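Local structure of beta-1,3-1,4-glucanase (Caldicellulosiruptor sp. F32, 5H4R) at residues C358-N363 with E370-L375; Q84-V89 with N132-I137; L181-V186 with R235-P240. The protein hydrolyses mixed-linkage beta-1,3-1,4-glucans such as lichenan, as a TIM-barrel enzyme of glycoside hydrolase family 5. The protein carries 1 engineered substitution. All coordinates share one frame; numbering follows the deposited sequence.

Contact 1 of 3, residues C358-N363 with E370-L375; sequences CWWDNN and ENFGLL. With BGC (beta-D-glucopyranose), chain B; BGC (beta-D-glucopyranose), chain C.
Asn362 ND2 gives a nearly straight hydrogen bond to Glu370 O at 2.7 Å, lying in both the amide and the carbonyl plane. The same nitrogen reaches weakly to O2 and O3 of the chain C glucose, and O2 also receives Trp360 NE1. Glu370 OE1 accepts two sugar hydroxyls, O2 of that glucose and, at 2.7 Å, O6 of the chain B glucose. Deeper in, Asp361 OD2 takes Leu375 N through its syn lone pair at 2.9 Å and is shared with Trp51 NE1, while OD1 closes an Asx turn by accepting Asn363 N. Trp359 NE1 points in its ring plane at Phe372 O, 3.0 Å away with an angle of 176° at the hydrogen. With CG anti to the backbone N (chi1 -177°), the indole lies under Leu374, whose CD1 sits over the five-membered ring, 3.5 Å from its centroid. A leucine in place of Trp359 would probably leave Phe372 O without this donor and Leu374 CD1 without an aromatic face. On the sugar side the edge of Trp360 meets the face of Phe372, planes 82° apart, and C3 of the chain B glucose lies over one Trp360 face, toward its rim. A tryptophan platform at the C-terminal end of the last barrel strand, completed by the following loop, is a typical sugar-binding subsite of a TIM-barrel glycosidase.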
# COMPACT_ATOMS: atom_id res chain seq x y z
N CYS A 358 5.35 4.35 1.96
CA CYS A 358 5.60 4.02 0.56
C CYS A 358 4.87 5.00 -0.36
O CYS A 358 3.64 5.08 -0.33
CB CYS A 358 5.16 2.60 0.21
SG CYS A 358 5.77 1.32 1.36
N TRP A 359 5.63 5.71 -1.20
CA TRP A 359 5.04 6.64 -2.17
C TRP A 359 4.37 5.90 -3.32
O TRP A 359 4.88 4.91 -3.85
CB TRP A 359 6.13 7.56 -2.72
CG TRP A 359 5.63 8.63 -3.68
CD1 TRP A 359 5.30 8.45 -5.01
CD2 TRP A 359 5.42 10.01 -3.39
NE1 TRP A 359 4.87 9.64 -5.55
CE2 TRP A 359 4.93 10.61 -4.58
CE3 TRP A 359 5.57 10.80 -2.24
CZ2 TRP A 359 4.62 11.97 -4.65
CZ3 TRP A 359 5.26 12.16 -2.31
CH2 TRP A 359 4.79 12.73 -3.51
N TRP A 360 3.21 6.41 -3.73
CA TRP A 360 2.44 5.87 -4.86
C TRP A 360 2.98 6.47 -6.15
O TRP A 360 2.69 7.62 -6.48
CB TRP A 360 0.96 6.21 -4.68
CG TRP A 360 0.11 5.69 -5.76
CD1 TRP A 360 -0.52 6.41 -6.73
CD2 TRP A 360 -0.20 4.32 -6.02
NE1 TRP A 360 -1.20 5.57 -7.58
CE2 TRP A 360 -1.02 4.28 -7.16
CE3 TRP A 360 0.13 3.12 -5.38
CZ2 TRP A 360 -1.52 3.10 -7.67
CZ3 TRP A 360 -0.37 1.96 -5.89
CH2 TRP A 360 -1.19 1.94 -7.02
N ASP A 361 3.78 5.71 -6.91
CA ASP A 361 4.35 6.20 -8.17
C ASP A 361 3.67 5.47 -9.32
O ASP A 361 4.04 4.34 -9.66
CB ASP A 361 5.87 6.01 -8.22
CG ASP A 361 6.50 6.75 -9.39
OD1 ASP A 361 5.79 6.98 -10.40
OD2 ASP A 361 7.72 7.05 -9.33
N ASN A 362 2.70 6.14 -9.94
CA ASN A 362 1.91 5.55 -11.01
C ASN A 362 2.40 5.96 -12.41
O ASN A 362 1.69 5.72 -13.39
CB ASN A 362 0.43 5.90 -10.84
CG ASN A 362 0.15 7.39 -10.99
OD1 ASN A 362 1.08 8.20 -11.04
ND2 ASN A 362 -1.11 7.76 -11.05
N ASN A 363 3.62 6.50 -12.53
CA ASN A 363 4.21 6.88 -13.81
C ASN A 363 3.35 7.89 -14.58
O ASN A 363 3.43 7.96 -15.81
CB ASN A 363 4.47 5.66 -14.71
CG ASN A 363 5.52 5.93 -15.78
OD1 ASN A 363 6.48 6.65 -15.53
ND2 ASN A 363 5.34 5.34 -16.97
N GLU A 370 -4.33 11.35 -12.26
CA GLU A 370 -3.69 11.55 -10.96
C GLU A 370 -2.18 11.51 -11.16
O GLU A 370 -1.58 10.44 -11.27
CB GLU A 370 -4.14 10.47 -9.99
CG GLU A 370 -5.64 10.45 -9.79
CD GLU A 370 -6.12 9.40 -8.80
OE1 GLU A 370 -5.28 8.69 -8.22
OE2 GLU A 370 -7.37 9.29 -8.64
N ASN A 371 -1.55 12.67 -11.14
CA ASN A 371 -0.16 12.76 -11.58
C ASN A 371 0.78 12.65 -10.38
O ASN A 371 1.37 13.61 -9.86
CB ASN A 371 0.03 14.02 -12.41
CG ASN A 371 -0.79 13.97 -13.70
OD1 ASN A 371 -1.07 12.88 -14.23
ND2 ASN A 371 -1.20 15.14 -14.20
N PHE A 372 0.95 11.40 -9.95
CA PHE A 372 1.76 11.03 -8.80
C PHE A 372 3.17 10.56 -9.19
O PHE A 372 3.93 10.16 -8.31
CB PHE A 372 1.06 9.90 -8.03
CG PHE A 372 -0.10 10.35 -7.16
CD1 PHE A 372 0.15 11.01 -5.96
CD2 PHE A 372 -1.41 10.02 -7.48
CE1 PHE A 372 -0.89 11.38 -5.13
CE2 PHE A 372 -2.46 10.38 -6.65
CZ PHE A 372 -2.19 11.08 -5.46
N GLY A 373 3.51 10.59 -10.47
CA GLY A 373 4.75 10.00 -10.91
C GLY A 373 5.96 10.74 -10.37
O GLY A 373 5.96 11.97 -10.22
N LEU A 374 7.02 9.96 -10.09
CA LEU A 374 8.35 10.46 -9.78
C LEU A 374 9.39 10.00 -10.78
O LEU A 374 10.15 10.82 -11.30
CB LEU A 374 8.76 10.02 -8.36
CG LEU A 374 7.83 10.46 -7.23
CD1 LEU A 374 8.33 9.91 -5.91
CD2 LEU A 374 7.67 11.98 -7.14
N LEU A 375 9.42 8.71 -11.07
CA LEU A 375 10.34 8.12 -12.02
C LEU A 375 9.69 8.07 -13.40
O LEU A 375 8.63 7.46 -13.56
CB LEU A 375 10.73 6.71 -11.56
CG LEU A 375 11.70 6.00 -12.50
CD1 LEU A 375 13.06 6.69 -12.58
CD2 LEU A 375 11.84 4.55 -12.03
C2 BGC B . -5.43 2.98 -4.50
C3 BGC B . -4.56 3.20 -5.72
C4 BGC B . -4.89 4.57 -6.27
C5 BGC B . -4.29 5.56 -5.27
C6 BGC B . -4.55 7.02 -5.68
C1 BGC B . -5.69 4.26 -3.68
O2 BGC B . -4.88 1.93 -3.68
O3 BGC B . -4.87 2.17 -6.65
O4 BGC B . -4.25 4.71 -7.54
O5 BGC B . -4.80 5.34 -3.95
O6 BGC B . -5.92 7.29 -5.96
C2 BGC C . -4.18 5.76 -9.67
C3 BGC C . -5.05 6.26 -10.81
C4 BGC C . -5.97 5.14 -11.28
C5 BGC C . -6.75 4.56 -10.09
C6 BGC C . -7.59 3.36 -10.48
C1 BGC C . -5.08 5.23 -8.56
O2 BGC C . -3.37 6.84 -9.18
O3 BGC C . -4.17 6.68 -11.86
O4 BGC C . -6.93 5.72 -12.17
O5 BGC C . -5.86 4.15 -9.09
O6 BGC C . -8.48 3.03 -9.39
O HOH W 1 7.05 5.61 -12.35

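Contact 2 of 3, residues Q84-V89 with N132-I137; sequences QMIDTV and NKMYVI
Asp87 OD1 receives Asn132 ND2 in the one direct hydrogen bond between segments 84-89 and 132-137. The N-O distance is 2.8 Å and the angle at the hydrogen 165°. The donor comes nearly end-on to the carboxylate oxygen and stays in its own amide plane, which stands 74° from the carboxylate. The amide oxygen is tied to the helix more loosely, through a water that donates to Asp87 O at 2.8 Å and only weakly to Asn132 OD1. Beneath this polar rim the contact turns apolar: Ile86 CG2 touches Met134 SD at 3.9 Å and lies equally near Asn132 ND2. Met134 bends at its last torsion (chi3 80°), which turns CE toward Val89 CG1, 4.2 Å away.

Both polar partners are held from outside. Lys83 makes a salt bridge to Asp87 OD1, Tyr128 O takes a second bond from Asn132 ND2, and Lys90 NZ reaches Asn132 O. Lys133, with positive phi, is the C-prime residue of the Schellman motif that ends helix 116-131, and the chain then enters strand 135-139. Helix 83-91 thus packs on the turn that leads from outer helix 116-131 into strand 135-139, the helix-to-strand joint of a beta-alpha-beta unit in the TIM barrel.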
# COMPACT_ATOMS: atom_id res chain seq x y z
N GLN A 84 16.46 -3.08 -14.78
CA GLN A 84 17.12 -1.78 -14.70
C GLN A 84 16.23 -0.77 -13.98
O GLN A 84 16.72 0.08 -13.23
CB GLN A 84 17.48 -1.29 -16.11
CG GLN A 84 18.33 -0.04 -16.12
CD GLN A 84 18.69 0.43 -17.54
OE1 GLN A 84 18.26 -0.15 -18.53
NE2 GLN A 84 19.49 1.49 -17.62
N MET A 85 14.93 -0.83 -14.21
CA MET A 85 14.02 0.09 -13.54
C MET A 85 14.06 -0.11 -12.03
O MET A 85 14.15 0.85 -11.26
CB MET A 85 12.62 -0.13 -14.08
CG MET A 85 11.58 0.80 -13.55
SD MET A 85 9.96 0.32 -14.17
CE MET A 85 10.25 0.30 -15.89
N ILE A 86 13.98 -1.36 -11.57
CA ILE A 86 14.02 -1.61 -10.14
C ILE A 86 15.39 -1.23 -9.57
O ILE A 86 15.49 -0.70 -8.46
CB ILE A 86 13.64 -3.07 -9.85
CG1 ILE A 86 12.28 -3.40 -10.49
CG2 ILE A 86 13.64 -3.34 -8.34
CD1 ILE A 86 11.19 -2.42 -10.16
N ASP A 87 16.46 -1.50 -10.32
CA ASP A 87 17.80 -1.05 -9.92
C ASP A 87 17.83 0.45 -9.68
O ASP A 87 18.47 0.93 -8.74
CB ASP A 87 18.83 -1.36 -11.00
CG ASP A 87 19.10 -2.84 -11.21
OD1 ASP A 87 18.69 -3.71 -10.42
OD2 ASP A 87 19.78 -3.11 -12.23
N THR A 88 17.18 1.21 -10.57
CA THR A 88 17.13 2.66 -10.45
C THR A 88 16.41 3.10 -9.18
O THR A 88 16.87 4.01 -8.49
CB THR A 88 16.46 3.23 -11.71
OG1 THR A 88 17.27 2.94 -12.85
CG2 THR A 88 16.28 4.74 -11.61
N VAL A 89 15.30 2.43 -8.85
CA VAL A 89 14.55 2.72 -7.63
C VAL A 89 15.41 2.44 -6.40
O VAL A 89 15.49 3.26 -5.47
CB VAL A 89 13.25 1.92 -7.61
CG1 VAL A 89 12.55 2.02 -6.26
CG2 VAL A 89 12.30 2.38 -8.73
N ASN A 132 17.95 -7.08 -5.69
CA ASN A 132 18.39 -5.82 -5.10
C ASN A 132 18.27 -5.82 -3.58
O ASN A 132 18.49 -4.78 -2.95
CB ASN A 132 17.59 -4.66 -5.67
CG ASN A 132 18.14 -4.19 -7.02
OD1 ASN A 132 19.21 -3.59 -7.10
ND2 ASN A 132 17.40 -4.46 -8.08
N LYS A 133 17.98 -6.98 -2.97
CA LYS A 133 17.89 -7.12 -1.52
C LYS A 133 16.86 -6.16 -0.90
O LYS A 133 17.02 -5.70 0.23
CB LYS A 133 19.27 -6.94 -0.87
CG LYS A 133 20.29 -8.02 -1.32
CD LYS A 133 21.59 -7.92 -0.56
CE LYS A 133 22.64 -8.87 -1.13
NZ LYS A 133 23.97 -8.68 -0.50
N MET A 134 15.77 -5.90 -1.62
CA MET A 134 14.73 -4.97 -1.19
C MET A 134 13.64 -5.74 -0.47
O MET A 134 13.45 -6.94 -0.70
CB MET A 134 14.14 -4.23 -2.39
CG MET A 134 15.14 -3.37 -3.08
SD MET A 134 14.44 -2.62 -4.56
CE MET A 134 13.54 -1.27 -3.79
N TYR A 135 12.95 -5.05 0.43
CA TYR A 135 11.68 -5.57 0.93
C TYR A 135 10.65 -5.46 -0.19
O TYR A 135 10.69 -4.53 -1.00
CB TYR A 135 11.25 -4.81 2.18
CG TYR A 135 12.18 -5.04 3.34
CD1 TYR A 135 13.34 -4.31 3.47
CD2 TYR A 135 11.91 -6.00 4.28
CE1 TYR A 135 14.22 -4.53 4.52
CE2 TYR A 135 12.76 -6.26 5.31
CZ TYR A 135 13.91 -5.51 5.45
OH TYR A 135 14.74 -5.79 6.50
N VAL A 136 9.75 -6.44 -0.27
CA VAL A 136 8.76 -6.50 -1.34
C VAL A 136 7.41 -6.79 -0.72
O VAL A 136 7.30 -7.71 0.11
CB VAL A 136 9.09 -7.59 -2.38
CG1 VAL A 136 8.03 -7.64 -3.47
CG2 VAL A 136 10.46 -7.36 -2.98
N ILE A 137 6.40 -6.01 -1.10
CA ILE A 137 5.01 -6.22 -0.68
C ILE A 137 4.18 -6.58 -1.91
O ILE A 137 4.20 -5.86 -2.91
CB ILE A 137 4.42 -4.98 -0.00
CG1 ILE A 137 5.23 -4.56 1.23
CG2 ILE A 137 2.96 -5.23 0.32
CD1 ILE A 137 4.96 -3.13 1.67
O HOH W 2 20.67 -0.54 -7.72

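Contact 3 of 3, residues L181-V186 with R235-P240; sequences LIFEAV and RYLMVP
Arg235 lies across the start of strand 181-184, and its side chain meets two residues of that strand in turn. From CB the chain runs out with CG anti to the backbone N, and CG comes to 3.2 Å from Leu181 O. CD sits over the centre of the Phe183 ring, 3.5 Å from the centroid and almost straight above it, a CH-pi contact. A bend at chi3 (-42°) then turns the guanidinium back toward the strand: NE passes above the ring near CZ, with the two planes 37° apart, and NH1 donates to Leu181 O at 3.0 Å. That bond lies close to the guanidinium plane, but the donor is tilted out of the carbonyl plane. Tyr177 O, Asn178 O and Asn232 OD1 take further N-H groups of the arginine, so the buried charge is met by several oxygens. Leu181 O also accepts from a water that in turn accepts Tyr236 N.

Beyond this point the backbones pair as neighbouring parallel strands, the fourth and fifth of the eight-stranded TIM barrel, their axes 25° apart. Met238 N bonds Phe183 O at 2.8 Å, and Met238 O accepts Ala185 N at 2.9 Å. Phe183 and Leu237 share the face covered by helix 205-226, with Leu237 CD2 against Phe183 CB. Glu184 and Met238 point to the other face, into the barrel, where Met238 SD touches Ile182 CG2 at 3.8 Å and its CE approaches Glu184 OE1. The buried carboxylate has its salt bridge elsewhere, from OE2 to Arg98, and Asn139 ND2 also bonds OE2. Past the paired residues, Pro240 CG packs on Val186 O and CG1.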
# COMPACT_ATOMS: atom_id res chain seq x y z
N LEU A 181 10.14 -10.62 1.69
CA LEU A 181 8.85 -10.65 1.01
C LEU A 181 7.71 -10.66 2.03
O LEU A 181 7.67 -11.52 2.93
CB LEU A 181 8.75 -11.86 0.10
CG LEU A 181 7.44 -12.00 -0.66
CD1 LEU A 181 7.22 -10.83 -1.59
CD2 LEU A 181 7.41 -13.32 -1.43
N ILE A 182 6.80 -9.70 1.87
CA ILE A 182 5.68 -9.43 2.76
C ILE A 182 4.39 -9.61 1.96
O ILE A 182 4.30 -9.14 0.82
CB ILE A 182 5.77 -7.98 3.30
CG1 ILE A 182 7.10 -7.80 4.06
CG2 ILE A 182 4.57 -7.62 4.18
CD1 ILE A 182 7.53 -6.35 4.14
N PHE A 183 3.39 -10.29 2.55
CA PHE A 183 2.08 -10.43 1.92
C PHE A 183 1.11 -9.46 2.58
O PHE A 183 1.02 -9.43 3.81
CB PHE A 183 1.50 -11.84 2.06
CG PHE A 183 2.34 -12.95 1.47
CD1 PHE A 183 3.28 -12.71 0.48
CD2 PHE A 183 2.17 -14.25 1.92
CE1 PHE A 183 4.02 -13.76 -0.06
CE2 PHE A 183 2.90 -15.29 1.37
CZ PHE A 183 3.83 -15.04 0.39
N GLU A 184 0.34 -8.77 1.76
CA GLU A 184 -0.68 -7.82 2.21
C GLU A 184 -2.05 -8.33 1.77
O GLU A 184 -2.29 -8.47 0.57
CB GLU A 184 -0.40 -6.43 1.60
CG GLU A 184 -1.48 -5.39 1.87
CD GLU A 184 -1.30 -4.13 1.03
OE1 GLU A 184 -0.20 -3.53 1.10
OE2 GLU A 184 -2.22 -3.77 0.24
N ALA A 185 -2.94 -8.58 2.73
CA ALA A 185 -4.15 -9.35 2.49
C ALA A 185 -4.93 -8.84 1.29
O ALA A 185 -5.38 -9.61 0.43
CB ALA A 185 -5.04 -9.31 3.73
N VAL A 186 -5.16 -7.53 1.28
CA VAL A 186 -6.04 -6.88 0.32
C VAL A 186 -5.74 -5.41 0.48
O VAL A 186 -5.25 -4.98 1.53
CB VAL A 186 -7.53 -7.22 0.61
CG1 VAL A 186 -7.95 -6.77 1.99
CG2 VAL A 186 -8.44 -6.63 -0.45
N ARG A 235 6.56 -15.46 8.02
CA ARG A 235 6.63 -14.24 7.23
C ARG A 235 5.75 -13.15 7.83
O ARG A 235 4.68 -13.42 8.37
CB ARG A 235 6.15 -14.59 5.81
CG ARG A 235 6.06 -13.50 4.82
CD ARG A 235 5.58 -14.00 3.46
NE ARG A 235 6.15 -15.26 3.01
CZ ARG A 235 7.41 -15.42 2.62
NH1 ARG A 235 8.26 -14.41 2.66
NH2 ARG A 235 7.83 -16.62 2.25
N TYR A 236 6.19 -11.90 7.70
CA TYR A 236 5.34 -10.78 8.08
C TYR A 236 4.20 -10.61 7.10
O TYR A 236 4.38 -10.74 5.88
CB TYR A 236 6.14 -9.47 8.16
CG TYR A 236 7.04 -9.37 9.36
CD1 TYR A 236 8.35 -9.87 9.32
CD2 TYR A 236 6.61 -8.78 10.55
CE1 TYR A 236 9.19 -9.78 10.41
CE2 TYR A 236 7.44 -8.70 11.65
CZ TYR A 236 8.73 -9.20 11.58
OH TYR A 236 9.58 -9.14 12.65
N LEU A 237 3.01 -10.28 7.63
CA LEU A 237 1.78 -10.15 6.87
C LEU A 237 1.13 -8.83 7.23
O LEU A 237 1.04 -8.49 8.41
CB LEU A 237 0.82 -11.28 7.19
CG LEU A 237 1.35 -12.69 7.15
CD1 LEU A 237 0.29 -13.68 7.64
CD2 LEU A 237 1.79 -13.03 5.73
N MET A 238 0.66 -8.10 6.22
CA MET A 238 -0.00 -6.82 6.41
C MET A 238 -1.51 -6.99 6.27
O MET A 238 -1.96 -7.67 5.35
CB MET A 238 0.52 -5.80 5.40
CG MET A 238 1.92 -5.28 5.69
SD MET A 238 2.64 -4.32 4.32
CE MET A 238 1.50 -2.92 4.21
N VAL A 239 -2.27 -6.34 7.16
CA VAL A 239 -3.73 -6.38 7.07
C VAL A 239 -4.27 -4.98 7.23
O VAL A 239 -3.82 -4.23 8.11
CB VAL A 239 -4.37 -7.30 8.12
CG1 VAL A 239 -3.99 -8.75 7.84
CG2 VAL A 239 -3.97 -6.87 9.52
N PRO A 240 -5.24 -4.59 6.40
CA PRO A 240 -5.90 -3.29 6.55
C PRO A 240 -7.22 -3.42 7.28
O PRO A 240 -7.77 -4.53 7.39
CB PRO A 240 -6.15 -2.88 5.09
CG PRO A 240 -6.51 -4.16 4.47
CD PRO A 240 -5.64 -5.22 5.12
O HOH W 3 8.15 -11.00 5.74

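How the contacts relate
All three contacts belong to one closed barrel and differ in their distance from the sugar. Contact 1 carries Trp360, Asn362 and Glu370 of the glycan pocket; in contact 3 the Glu184 side chain stays about 7 Å from a bound glucose. Contact 2 touches both. Leu375 of contact 1 packs on Met85, Thr88 and Val89 of its helix, with Leu375 CD1 3.9 Å from Thr88 CG2. Its strand neighbours 181-184, where Val136 O and Ile182 N are 2.7 Å apart, a probable hydrogen bond, and Ile137 CD1 meets Met238 SD inside the barrel. Contacts 1 and 3 do not touch: their centres are 22 Å apart, on opposite sides of the chain's centre.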